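Envelopment polyprotein (Bovine Schmallenberg virus BH80/Germany/2011, PDB 7A56) includes the envelope glycoprotein Gc, a class II membrane fusion protein that probably merges viral and host membranes during virus entry. Local coordinates at residues A354-D359 with L379-I384; S194-D199 with M235-N240; C387-N392 with V424-A429; M59-D64 with Y74-I79. All coordinates share one frame; numbering follows the deposited sequence.

Contact 1 of 4, residues A354-D359 with L379-I384; sequences ATVTID and LSTNTI
Ser380 and Asp359 meet through a hydroxyl-to-carboxylate hydrogen bond, Ser380 OG to Asp359 OD2 at 2.7 Å, across the antiparallel beta hairpin of strands 356-365 and 373-381. The hydroxyl uses the syn lone pair of OD2. The other carboxylate oxygen, Asp359 OD1, accepts Thr357 OG1 at 2.8 Å, so two hydroxyls, one from each strand, hold the carboxylate group. The torsion of Thr357 (chi1 58°) sets OG1 between its backbone N and carbonyl carbon, which also brings it to 3.2 Å from Ser380 CB.

Where the ladder opens, the side-chain amide of Asn382 takes over from the backbone as acceptor. Thr355 N gives its hydrogen to Asn382 OD1 at 2.7 Å, coming from above the amide plane, while Asn382 N returns a bond to Thr355 O. The two side chains cross at about a right angle. Between these polar ends Thr357 and Ser380 form a hydrogen-bonded pair, N to O in both directions, flanked by the non-hydrogen-bonded pairs Val356-Thr381 and Ile358-Leu379.

Those flanking pairs place their side chains on the other face of the sheet, where Ile358 and Leu379 also touch Val426 and Leu379 and Thr381 touch Val402. This face of the hairpin packs on the neighbouring sheet, consistent with the immunoglobulin-like beta sandwich of class II domain III. Val356 CG2 lies 3.8 Å from Thr381 OG1, the two side chains running side by side. Ile358 and Leu379 do the same but pack tightly, with Ile358 CG1 only 3.5 Å from Leu379 CD2.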
loop_
_atom_site.group_PDB
_atom_site.type_symbol
_atom_site.label_atom_id
_atom_site.label_comp_id
_atom_site.label_asym_id
_atom_site.label_seq_id
_atom_site.Cartn_x
_atom_site.Cartn_y
_atom_site.Cartn_z
ATOM N N ALA A 354 -30.418 -3.961 12.307
ATOM C CA ALA A 354 -30.491 -2.709 13.055
ATOM C C ALA A 354 -31.608 -1.798 12.517
ATOM O O ALA A 354 -31.956 -1.832 11.341
ATOM C CB ALA A 354 -29.130 -1.993 12.996
ATOM N N THR A 355 -32.185 -0.986 13.398
ATOM C CA THR A 355 -33.131 0.065 13.003
ATOM C C THR A 355 -32.378 1.396 12.918
ATOM O O THR A 355 -32.043 1.989 13.943
ATOM C CB THR A 355 -34.273 0.158 13.998
ATOM O OG1 THR A 355 -34.928 -1.107 14.067
ATOM C CG2 THR A 355 -35.314 1.249 13.574
ATOM N N VAL A 356 -32.094 1.846 11.701
ATOM C CA VAL A 356 -31.360 3.088 11.447
ATOM C C VAL A 356 -32.263 4.011 10.647
ATOM O O VAL A 356 -32.978 3.558 9.746
ATOM C CB VAL A 356 -30.037 2.836 10.695
ATOM C CG1 VAL A 356 -29.296 4.148 10.446
ATOM C CG2 VAL A 356 -29.159 1.865 11.467
ATOM N N THR A 357 -32.276 5.296 11.011
ATOM C CA THR A 357 -32.934 6.320 10.216
ATOM C C THR A 357 -31.939 7.438 9.913
ATOM O O THR A 357 -31.133 7.824 10.770
ATOM C CB THR A 357 -34.177 6.919 10.921
ATOM O OG1 THR A 357 -33.793 7.477 12.190
ATOM C CG2 THR A 357 -35.301 5.853 11.121
ATOM N N ILE A 358 -31.994 7.958 8.690
ATOM C CA ILE A 358 -31.237 9.160 8.332
ATOM C C ILE A 358 -32.128 10.363 8.603
ATOM O O ILE A 358 -33.011 10.685 7.810
ATOM C CB ILE A 358 -30.771 9.128 6.884
ATOM C CG1 ILE A 358 -29.861 7.917 6.679
ATOM C CG2 ILE A 358 -30.112 10.495 6.549
ATOM C CD1 ILE A 358 -29.516 7.613 5.249
ATOM N N ASP A 359 -31.919 11.018 9.747
ATOM C CA ASP A 359 -32.844 12.059 10.167
ATOM C C ASP A 359 -32.661 13.310 9.333
ATOM O O ASP A 359 -33.637 13.996 9.012
ATOM C CB ASP A 359 -32.657 12.375 11.652
ATOM C CG ASP A 359 -32.808 11.137 12.528
ATOM O OD1 ASP A 359 -33.550 10.235 12.108
ATOM O OD2 ASP A 359 -32.198 11.061 13.617
ATOM N N LEU A 379 -28.016 10.733 11.995
ATOM C CA LEU A 379 -28.463 9.335 12.035
ATOM C C LEU A 379 -29.017 8.993 13.406
ATOM O O LEU A 379 -28.452 9.404 14.425
ATOM C CB LEU A 379 -27.335 8.334 11.779
ATOM C CG LEU A 379 -26.707 8.307 10.404
ATOM C CD1 LEU A 379 -26.009 6.995 10.213
ATOM C CD2 LEU A 379 -27.773 8.529 9.361
ATOM N N SER A 380 -30.094 8.204 13.416
ATOM C CA SER A 380 -30.597 7.519 14.609
ATOM C C SER A 380 -30.386 6.015 14.450
ATOM O O SER A 380 -30.488 5.477 13.346
ATOM C CB SER A 380 -32.076 7.816 14.850
ATOM O OG SER A 380 -32.238 9.099 15.408
ATOM N N THR A 381 -30.037 5.353 15.543
ATOM C CA THR A 381 -29.857 3.906 15.497
ATOM C C THR A 381 -30.251 3.329 16.841
ATOM O O THR A 381 -30.081 3.963 17.891
ATOM C CB THR A 381 -28.405 3.517 15.120
ATOM O OG1 THR A 381 -28.254 2.096 15.157
ATOM C CG2 THR A 381 -27.359 4.181 16.078
ATOM N N ASN A 382 -30.828 2.133 16.802
ATOM C CA ASN A 382 -31.207 1.471 18.047
ATOM C C ASN A 382 -30.052 0.649 18.641
ATOM O O ASN A 382 -30.230 0.031 19.707
ATOM C CB ASN A 382 -32.481 0.611 17.830
ATOM C CG ASN A 382 -32.277 -0.573 16.860
ATOM O OD1 ASN A 382 -31.407 -0.584 15.993
ATOM N ND2 ASN A 382 -33.109 -1.576 17.020
ATOM N N THR A 383 -28.860 0.712 18.035
ATOM C CA THR A 383 -27.749 -0.135 18.442
ATOM C C THR A 383 -26.426 0.424 17.908
ATOM O O THR A 383 -26.356 0.968 16.812
ATOM C CB THR A 383 -27.924 -1.603 17.967
ATOM O OG1 THR A 383 -26.880 -2.423 18.509
ATOM C CG2 THR A 383 -27.953 -1.776 16.433
ATOM N N ILE A 384 -25.377 0.225 18.695
ATOM C CA ILE A 384 -24.031 0.212 18.149
ATOM C C ILE A 384 -23.987 -0.838 17.065
ATOM O O ILE A 384 -24.504 -1.943 17.245
ATOM C CB ILE A 384 -23.025 -0.116 19.261
ATOM C CG1 ILE A 384 -23.032 1.000 20.320
ATOM C CG2 ILE A 384 -21.614 -0.382 18.646
ATOM C CD1 ILE A 384 -22.310 0.607 21.606
#

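Contact 2 of 4, residues S194-D199 with M235-N240; sequences SIEQKD and MDSMPN. With PO4 (phosphate ion), chain J.
Glu196 OE1 is gripped by two consecutive backbone amides of the facing loop, Ser237 N at 2.8 Å and Met238 N at 2.9 Å. Both reach it on the syn side, Ser237 N rising 32° out of the carboxylate plane and Met238 N lying closer to it. A water donates to OE1 as well and also to Asp236 OD1, bridging the two acids. Their like charges are close, Glu196 OE1 standing 4.2 Å from Asp236 OD1 without a direct bond. The other oxygen, Glu196 OE2, takes the hydroxyl of Ser237, with OG to OE2 at 2.9 Å; this same OG is bonded to Asn111 of the long strand 98-134. CG of Glu196 sits between its backbone N and carbonyl carbon (chi1 67°), and beyond it the chain runs extended into the loop.

Beside this polar centre, Lys198 and Met235 cross at about a right angle, with Lys198 CE 3.7 Å from Met235 SD. The ammonium turns to the backbone: Lys198 NZ bonds to Ile233 O and, through a second water, to Met235 N. The contact therefore fastens the loop between strands 226-231 and 241-245 to segment 194-199, at the trimer interface. Gln197 NE2 points instead to a phosphate, probably from the crystallisation liquor, O1 at 3.2 Å, which Lys390 and Lys398 of the second subunit also hold.

Two N-H groups and a hydroxyl directed at one buried carboxylate would favour its ionised form, whereas the nearby Asp236 would act against it; the bridging water, donating to both acids, probably eases their repulsion.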
loop_
_atom_site.group_PDB
_atom_site.type_symbol
_atom_site.label_atom_id
_atom_site.label_comp_id
_atom_site.label_asym_id
_atom_site.label_seq_id
_atom_site.Cartn_x
_atom_site.Cartn_y
_atom_site.Cartn_z
ATOM N N SER A 194 6.487 5.695 12.942
ATOM C CA SER A 194 6.362 4.387 13.591
ATOM C C SER A 194 5.819 3.418 12.548
ATOM O O SER A 194 5.365 3.822 11.467
ATOM C CB SER A 194 5.430 4.424 14.808
ATOM O OG SER A 194 4.085 4.576 14.381
ATOM N N ILE A 195 5.879 2.130 12.859
ATOM C CA ILE A 195 5.033 1.210 12.108
ATOM C C ILE A 195 3.569 1.522 12.435
ATOM O O ILE A 195 3.238 2.096 13.494
ATOM C CB ILE A 195 5.408 -0.246 12.456
ATOM C CG1 ILE A 195 4.745 -1.248 11.491
ATOM C CG2 ILE A 195 5.113 -0.503 13.934
ATOM C CD1 ILE A 195 5.346 -2.701 11.534
ATOM N N GLU A 196 2.676 1.204 11.515
ATOM C CA GLU A 196 1.297 1.339 11.937
ATOM C C GLU A 196 0.910 0.072 12.686
ATOM O O GLU A 196 1.568 -0.956 12.555
ATOM C CB GLU A 196 0.356 1.564 10.745
ATOM C CG GLU A 196 0.198 0.364 9.766
ATOM C CD GLU A 196 -0.875 0.654 8.697
ATOM O OE1 GLU A 196 -0.608 1.474 7.804
ATOM O OE2 GLU A 196 -1.996 0.094 8.738
ATOM N N GLN A 197 -0.107 0.177 13.525
ATOM C CA GLN A 197 -0.559 -1.001 14.279
ATOM C C GLN A 197 -2.073 -0.998 14.352
ATOM O O GLN A 197 -2.716 0.051 14.276
ATOM C CB GLN A 197 0.080 -1.031 15.685
ATOM C CG GLN A 197 -0.293 0.145 16.568
ATOM C CD GLN A 197 0.538 0.132 17.821
ATOM O OE1 GLN A 197 1.747 0.386 17.761
ATOM N NE2 GLN A 197 -0.076 -0.213 18.959
ATOM N N LYS A 198 -2.646 -2.201 14.470
ATOM C CA LYS A 198 -4.058 -2.344 14.755
ATOM C C LYS A 198 -4.308 -2.194 16.239
ATOM O O LYS A 198 -3.485 -2.581 17.075
ATOM C CB LYS A 198 -4.547 -3.741 14.330
ATOM C CG LYS A 198 -4.194 -4.045 12.909
ATOM C CD LYS A 198 -4.686 -5.405 12.554
ATOM C CE LYS A 198 -4.209 -5.687 11.162
ATOM N NZ LYS A 198 -2.773 -6.297 11.147
ATOM N N ASP A 199 -5.459 -1.614 16.570
ATOM C CA ASP A 199 -5.921 -1.524 17.945
ATOM C C ASP A 199 -7.329 -2.135 17.973
ATOM O O ASP A 199 -8.279 -1.513 17.473
ATOM C CB ASP A 199 -5.896 -0.052 18.379
ATOM C CG ASP A 199 -6.432 0.174 19.800
ATOM O OD1 ASP A 199 -6.753 -0.796 20.517
ATOM O OD2 ASP A 199 -6.529 1.350 20.210
ATOM N N MET A 235 -0.986 -4.768 7.787
ATOM C CA MET A 235 -1.593 -3.797 6.872
ATOM C C MET A 235 -0.632 -2.655 6.644
ATOM O O MET A 235 0.271 -2.405 7.446
ATOM C CB MET A 235 -2.926 -3.199 7.396
ATOM C CG MET A 235 -3.922 -4.391 7.703
ATOM S SD MET A 235 -5.534 -3.828 8.287
ATOM C CE MET A 235 -6.253 -2.884 6.956
ATOM N N ASP A 236 -0.851 -1.977 5.544
ATOM C CA ASP A 236 -0.025 -0.832 5.170
ATOM C C ASP A 236 -1.002 0.188 4.537
ATOM O O ASP A 236 -1.065 0.425 3.351
ATOM C CB ASP A 236 1.105 -1.285 4.247
ATOM C CG ASP A 236 2.007 -0.126 3.852
ATOM O OD1 ASP A 236 2.030 0.846 4.647
ATOM O OD2 ASP A 236 2.653 -0.170 2.773
ATOM N N SER A 237 -1.821 0.793 5.381
ATOM C CA SER A 237 -3.003 1.566 5.017
ATOM C C SER A 237 -2.765 3.065 5.230
ATOM O O SER A 237 -3.406 3.881 4.566
ATOM C CB SER A 237 -4.244 1.107 5.845
ATOM O OG SER A 237 -4.151 1.322 7.333
ATOM N N MET A 238 -1.819 3.418 6.032
ATOM C CA MET A 238 -1.743 4.819 6.456
ATOM C C MET A 238 -0.665 5.581 5.673
ATOM O O MET A 238 0.355 5.012 5.316
ATOM C CB MET A 238 -1.445 4.877 7.949
ATOM C CG MET A 238 -2.724 4.249 8.809
ATOM S SD MET A 238 -2.427 4.590 10.470
ATOM C CE MET A 238 -2.737 6.386 10.691
ATOM N N PRO A 239 -0.917 6.856 5.402
ATOM C CA PRO A 239 -0.065 7.608 4.477
ATOM C C PRO A 239 1.302 7.923 5.071
ATOM O O PRO A 239 1.460 8.099 6.278
ATOM C CB PRO A 239 -0.857 8.906 4.238
ATOM C CG PRO A 239 -1.667 9.084 5.463
ATOM C CD PRO A 239 -2.119 7.618 5.792
ATOM N N ASN A 240 2.295 8.051 4.200
ATOM C CA ASN A 240 3.632 8.325 4.726
ATOM C C ASN A 240 3.796 9.794 5.101
ATOM O O ASN A 240 4.403 10.115 6.125
ATOM C CB ASN A 240 4.681 7.918 3.703
ATOM C CG ASN A 240 5.594 6.871 4.260
ATOM O OD1 ASN A 240 5.171 5.720 4.546
ATOM N ND2 ASN A 240 6.846 7.265 4.494
HETATM P P PO4 J . 1.566 -1.036 22.453
HETATM O O1 PO4 J . 0.763 0.176 22.068
HETATM O O2 PO4 J . 2.917 -0.587 22.994
HETATM O O3 PO4 J . 1.782 -1.970 21.285
HETATM O O4 PO4 J . 0.811 -1.816 23.501
HETATM O O HOH W 1 1.951 1.826 7.084
HETATM O O HOH W 2 -0.999 -4.029 10.648
#

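Contact 3 of 4, residues C387-N392 with V424-A429; sequences CSIKSN and VSVCSA. With PO4 (phosphate ion), chain B.
Cys387 and Cys427 close one end of an antiparallel strand pair with a disulfide, SG to SG 2.1 Å and chi3 -84°, tying strand 385-391 to the turn that follows strand 422-426. In each cysteine SG lies anti to the carbonyl carbon, beside the backbone N. Cys387 CB also packs on Val426 CG1 at 3.6 Å.

Next to the disulfide, Cys427 N donates to Ser388 O at 3.0 Å. Further along, Lys390 and Ser425 form the hydrogen-bonded pair, N to O at 2.9 Å both ways. Near the disulfide end a water bridges the two segments, donating to Ser388 O and Cys427 O and accepting from Ser425 OG at 2.7 Å.

The second strand then reverses through a type II' turn, Val426 to Ala429, into strand 429-433; with strand 399-402 on the other side, the pair forms the middle of a four-stranded sheet. Its face bearing Ile389, Val424 and Val426 looks onto Ile361 and Ile411 of the opposing sheet, as in a beta sandwich. Ile389 and Val426 run side by side, Ile389 CG1 to Val426 CG2 4.1 Å.

On the other face, Lys390 CB touches Ser425 OG, but the chain bends at its end (chi4 -51°). Lys390 NZ thus meets O3 of a phosphate at 3.0 Å, an ion probably from the crystallisation liquor and also held by Lys398 and by Gln197 of the third subunit.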
loop_
_atom_site.group_PDB
_atom_site.type_symbol
_atom_site.label_atom_id
_atom_site.label_comp_id
_atom_site.label_asym_id
_atom_site.label_seq_id
_atom_site.Cartn_x
_atom_site.Cartn_y
_atom_site.Cartn_z
ATOM N N CYS A 387 -22.800 -0.569 9.384
ATOM C CA CYS A 387 -23.752 -0.575 8.286
ATOM C C CYS A 387 -23.064 -0.444 6.946
ATOM O O CYS A 387 -22.100 0.295 6.806
ATOM C CB CYS A 387 -24.728 0.591 8.394
ATOM S SG CYS A 387 -25.820 0.438 9.761
ATOM N N SER A 388 -23.639 -1.072 5.938
ATOM C CA SER A 388 -23.260 -0.728 4.571
ATOM C C SER A 388 -23.689 0.708 4.220
ATOM O O SER A 388 -24.831 1.107 4.470
ATOM C CB SER A 388 -23.925 -1.714 3.618
ATOM O OG SER A 388 -23.265 -1.695 2.387
ATOM N N ILE A 389 -22.796 1.498 3.629
ATOM C CA ILE A 389 -23.192 2.822 3.150
ATOM C C ILE A 389 -23.119 2.799 1.627
ATOM O O ILE A 389 -22.145 2.292 1.048
ATOM C CB ILE A 389 -22.360 3.945 3.820
ATOM C CG1 ILE A 389 -22.808 5.330 3.316
ATOM C CG2 ILE A 389 -20.834 3.720 3.738
ATOM C CD1 ILE A 389 -22.285 6.500 4.183
ATOM N N LYS A 390 -24.186 3.276 0.973
ATOM C CA LYS A 390 -24.238 3.353 -0.487
ATOM C C LYS A 390 -24.703 4.738 -0.955
ATOM O O LYS A 390 -25.301 5.496 -0.197
ATOM C CB LYS A 390 -25.148 2.249 -1.048
ATOM C CG LYS A 390 -24.568 0.837 -0.715
ATOM C CD LYS A 390 -25.205 -0.273 -1.477
ATOM C CE LYS A 390 -24.637 -1.611 -0.985
ATOM N NZ LYS A 390 -23.146 -1.674 -0.959
ATOM N N SER A 391 -24.445 5.057 -2.224
ATOM C CA SER A 391 -24.875 6.324 -2.802
ATOM C C SER A 391 -24.962 6.175 -4.315
ATOM O O SER A 391 -24.388 5.249 -4.903
ATOM C CB SER A 391 -23.918 7.481 -2.428
ATOM O OG SER A 391 -24.189 8.712 -3.119
ATOM N N ASN A 392 -25.717 7.088 -4.938
ATOM C CA ASN A 392 -25.620 7.224 -6.386
ATOM C C ASN A 392 -24.276 7.824 -6.782
ATOM O O ASN A 392 -23.800 7.591 -7.894
ATOM C CB ASN A 392 -26.779 8.056 -6.947
ATOM C CG ASN A 392 -26.865 9.446 -6.333
ATOM O OD1 ASN A 392 -26.641 9.632 -5.142
ATOM N ND2 ASN A 392 -27.178 10.426 -7.151
ATOM N N VAL A 424 -28.322 8.642 -0.494
ATOM C CA VAL A 424 -27.429 7.907 0.390
ATOM C C VAL A 424 -28.272 6.921 1.190
ATOM O O VAL A 424 -29.365 7.255 1.665
ATOM C CB VAL A 424 -26.638 8.823 1.354
ATOM C CG1 VAL A 424 -25.863 7.966 2.363
ATOM C CG2 VAL A 424 -25.682 9.787 0.591
ATOM N N SER A 425 -27.752 5.708 1.348
ATOM C CA SER A 425 -28.393 4.717 2.200
ATOM C C SER A 425 -27.381 4.262 3.234
ATOM O O SER A 425 -26.180 4.150 2.940
ATOM C CB SER A 425 -28.957 3.532 1.370
ATOM O OG SER A 425 -27.962 2.598 0.972
ATOM N N VAL A 426 -27.867 4.029 4.455
ATOM C CA VAL A 426 -27.066 3.463 5.543
ATOM C C VAL A 426 -27.873 2.320 6.178
ATOM O O VAL A 426 -28.953 2.558 6.719
ATOM C CB VAL A 426 -26.735 4.532 6.592
ATOM C CG1 VAL A 426 -25.881 3.926 7.698
ATOM C CG2 VAL A 426 -26.024 5.754 5.902
ATOM N N CYS A 427 -27.338 1.105 6.141
ATOM C CA CYS A 427 -28.128 -0.102 6.489
ATOM C C CYS A 427 -29.391 -0.034 5.619
ATOM O O CYS A 427 -29.313 0.192 4.404
ATOM C CB CYS A 427 -28.366 -0.164 8.004
ATOM S SG CYS A 427 -27.075 -1.018 9.047
ATOM N N SER A 428 -30.582 -0.165 6.166
ATOM C CA SER A 428 -31.736 -0.107 5.281
ATOM C C SER A 428 -32.316 1.310 5.133
ATOM O O SER A 428 -33.309 1.480 4.426
ATOM C CB SER A 428 -32.811 -1.106 5.756
ATOM O OG SER A 428 -33.357 -0.679 6.985
ATOM N N ALA A 429 -31.701 2.334 5.727
ATOM C CA ALA A 429 -32.273 3.677 5.672
ATOM C C ALA A 429 -31.803 4.405 4.418
ATOM O O ALA A 429 -30.682 4.217 3.956
ATOM C CB ALA A 429 -31.890 4.485 6.914
HETATM P P PO4 B . -22.060 -1.127 -4.443
HETATM O O1 PO4 B . -21.290 -1.225 -5.732
HETATM O O2 PO4 B . -22.766 0.222 -4.388
HETATM O O3 PO4 B . -21.167 -1.272 -3.232
HETATM O O4 PO4 B . -23.065 -2.251 -4.381
HETATM O O HOH W 3 -27.111 0.734 2.720
#

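Contact 4 of 4, residues M59-D64 with Y74-I79; sequences MTLNGD and YIESHI
Tyr74 lays its ring over Gly63 in the hairpin of strands 61-67 and 70-80. Gly63 CA sits 3.7 Å from the ring centroid and 21° off the ring normal, a CH-pi contact over the face, displaced toward the rim. The Tyr74 torsion (chi1 66°) sets CG between its backbone N and carbonyl carbon. The backbones of the two residues form a hydrogen-bonded pair, as do those of Leu61 and Glu76.

The opposite face carries Asn62 and Ile75. Ile75 CG1 is anti to the backbone N (chi1 -175°), and its terminal CD1 touches two neighbours in the facing segment: Thr60 CB at 3.7 Å and Asn62 ND2 at 3.8 Å. Asn62 runs alongside Ile75, while its OD1 accepts Thr60 OG1 at 3.0 Å on an in-plane lone pair.

Past the ladder, Ser77 OG bonds to Met59 O at 2.8 Å. Met59, bent at chi2, brings SD to 4.0 Å from His78 CE1, oblique to the imidazole, whose NE2 bonds to Asp229 of the third subunit. Leu61 packs on Leu61 and Tyr74 of neighbouring subunits, placing the hairpin at the trimer interface.

Glu76 lies beside Leu61, OE2 to CD1 at 3.8 Å, and OE2 takes a water at 3.0 Å. Leu61 of the second subunit packs on it as well. A buried carboxylate with such apolar neighbours could have a raised pKa, with the water offsetting part of the cost of its charge.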
loop_
_atom_site.group_PDB
_atom_site.type_symbol
_atom_site.label_atom_id
_atom_site.label_comp_id
_atom_site.label_asym_id
_atom_site.label_seq_id
_atom_site.Cartn_x
_atom_site.Cartn_y
_atom_site.Cartn_z
ATOM N N MET A 59 -22.274 -19.323 9.804
ATOM C CA MET A 59 -22.432 -20.723 10.174
ATOM C C MET A 59 -21.702 -20.979 11.481
ATOM O O MET A 59 -20.822 -20.224 11.878
ATOM C CB MET A 59 -21.919 -21.625 9.051
ATOM C CG MET A 59 -20.448 -21.875 9.052
ATOM S SD MET A 59 -19.350 -20.839 8.128
ATOM C CE MET A 59 -20.232 -20.229 6.691
ATOM N N THR A 60 -22.141 -21.999 12.195
ATOM C CA THR A 60 -21.578 -22.364 13.491
ATOM C C THR A 60 -21.219 -23.837 13.465
ATOM O O THR A 60 -21.758 -24.610 12.666
ATOM C CB THR A 60 -22.543 -22.100 14.645
ATOM O OG1 THR A 60 -23.732 -22.937 14.506
ATOM C CG2 THR A 60 -22.905 -20.604 14.669
ATOM N N LEU A 61 -20.256 -24.209 14.298
ATOM C CA LEU A 61 -19.863 -25.616 14.457
ATOM C C LEU A 61 -20.207 -26.040 15.867
ATOM O O LEU A 61 -19.878 -25.332 16.817
ATOM C CB LEU A 61 -18.359 -25.779 14.210
ATOM C CG LEU A 61 -17.949 -25.505 12.765
ATOM C CD1 LEU A 61 -16.478 -25.665 12.639
ATOM C CD2 LEU A 61 -18.632 -26.531 11.885
ATOM N N ASN A 62 -20.866 -27.191 16.025
ATOM C CA ASN A 62 -21.380 -27.597 17.322
ATOM C C ASN A 62 -20.749 -28.950 17.631
ATOM O O ASN A 62 -20.524 -29.742 16.708
ATOM C CB ASN A 62 -22.956 -27.636 17.284
ATOM C CG ASN A 62 -23.620 -26.204 16.944
ATOM O OD1 ASN A 62 -23.434 -25.588 15.827
ATOM N ND2 ASN A 62 -24.431 -25.711 17.900
ATOM N N GLY A 63 -20.336 -29.166 18.888
ATOM C CA GLY A 63 -19.591 -30.376 19.215
ATOM C C GLY A 63 -19.657 -30.673 20.699
ATOM O O GLY A 63 -20.303 -29.956 21.459
ATOM N N ASP A 64 -19.013 -31.764 21.125
ATOM C CA ASP A 64 -19.121 -32.128 22.537
ATOM C C ASP A 64 -18.098 -33.204 22.908
ATOM O O ASP A 64 -17.444 -33.803 22.045
ATOM C CB ASP A 64 -20.543 -32.591 22.871
ATOM C CG ASP A 64 -20.894 -33.907 22.218
ATOM O OD1 ASP A 64 -19.961 -34.627 21.815
ATOM O OD2 ASP A 64 -22.091 -34.229 22.111
ATOM N N TYR A 74 -20.069 -27.639 22.975
ATOM C CA TYR A 74 -19.566 -26.307 22.582
ATOM C C TYR A 74 -20.201 -25.832 21.284
ATOM O O TYR A 74 -20.802 -26.596 20.499
ATOM C CB TYR A 74 -18.051 -26.296 22.427
ATOM C CG TYR A 74 -17.533 -27.135 21.305
ATOM C CD1 TYR A 74 -17.564 -26.684 19.981
ATOM C CD2 TYR A 74 -16.974 -28.380 21.572
ATOM C CE1 TYR A 74 -17.099 -27.468 18.955
ATOM C CE2 TYR A 74 -16.476 -29.165 20.568
ATOM C CZ TYR A 74 -16.529 -28.721 19.266
ATOM O OH TYR A 74 -16.014 -29.563 18.300
ATOM N N ILE A 75 -19.972 -24.529 21.034
ATOM C CA ILE A 75 -20.271 -23.916 19.760
ATOM C C ILE A 75 -19.065 -23.062 19.383
ATOM O O ILE A 75 -18.408 -22.452 20.242
ATOM C CB ILE A 75 -21.572 -23.081 19.800
ATOM C CG1 ILE A 75 -21.913 -22.561 18.391
ATOM C CG2 ILE A 75 -21.497 -21.952 20.836
ATOM C CD1 ILE A 75 -23.346 -22.137 18.237
ATOM N N GLU A 76 -18.711 -23.123 18.125
ATOM C CA GLU A 76 -17.601 -22.336 17.605
ATOM C C GLU A 76 -18.090 -21.530 16.412
ATOM O O GLU A 76 -18.891 -22.024 15.623
ATOM C CB GLU A 76 -16.464 -23.271 17.204
ATOM C CG GLU A 76 -15.172 -22.551 16.833
ATOM C CD GLU A 76 -15.047 -22.323 15.323
ATOM O OE1 GLU A 76 -13.907 -22.086 14.886
ATOM O OE2 GLU A 76 -16.066 -22.416 14.563
ATOM N N SER A 77 -17.579 -20.299 16.242
ATOM C CA SER A 77 -17.926 -19.535 15.045
ATOM C C SER A 77 -16.869 -18.437 14.904
ATOM O O SER A 77 -15.809 -18.475 15.552
ATOM C CB SER A 77 -19.355 -18.986 15.127
ATOM O OG SER A 77 -19.809 -18.507 13.868
ATOM N N HIS A 78 -17.155 -17.459 14.055
ATOM C CA HIS A 78 -16.211 -16.364 13.819
ATOM C C HIS A 78 -16.988 -15.131 13.396
ATOM O O HIS A 78 -18.112 -15.231 12.879
ATOM C CB HIS A 78 -15.183 -16.710 12.732
ATOM C CG HIS A 78 -15.797 -17.324 11.507
ATOM N ND1 HIS A 78 -15.832 -18.692 11.287
ATOM C CD2 HIS A 78 -16.458 -16.767 10.467
ATOM C CE1 HIS A 78 -16.476 -18.947 10.160
ATOM N NE2 HIS A 78 -16.868 -17.797 9.641
ATOM N N ILE A 79 -16.344 -13.960 13.540
ATOM C CA ILE A 79 -16.959 -12.694 13.201
ATOM C C ILE A 79 -15.873 -11.772 12.653
ATOM O O ILE A 79 -14.747 -11.798 13.168
ATOM C CB ILE A 79 -17.652 -12.035 14.420
ATOM C CG1 ILE A 79 -18.243 -10.667 14.079
ATOM C CG2 ILE A 79 -16.730 -11.911 15.633
ATOM C CD1 ILE A 79 -19.115 -10.106 15.193
HETATM O O HOH W 4 -17.901 -22.108 12.205
#

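Contacts 1 and 3 belong to the same carboxy-terminal sandwich: their centres are 12 Å apart and they touch, with Val356 O 3.2 Å from Ala429 CB and Ile358 CD1 3.6 Å from Val424 O. Contacts 2 and 4 lie about 30 Å away, centre to centre, from this pair and 32 Å from each other, with no direct touch. Subunits connect what the chain separates. Gln197 OE1 of contact 2 is hydrogen-bonded directly to Lys398 NZ of the second subunit, next to that subunit's copy of contact 3; the phosphate, probably a crystallisation ion, only accompanies this link. Contact 4 also meets both other subunits.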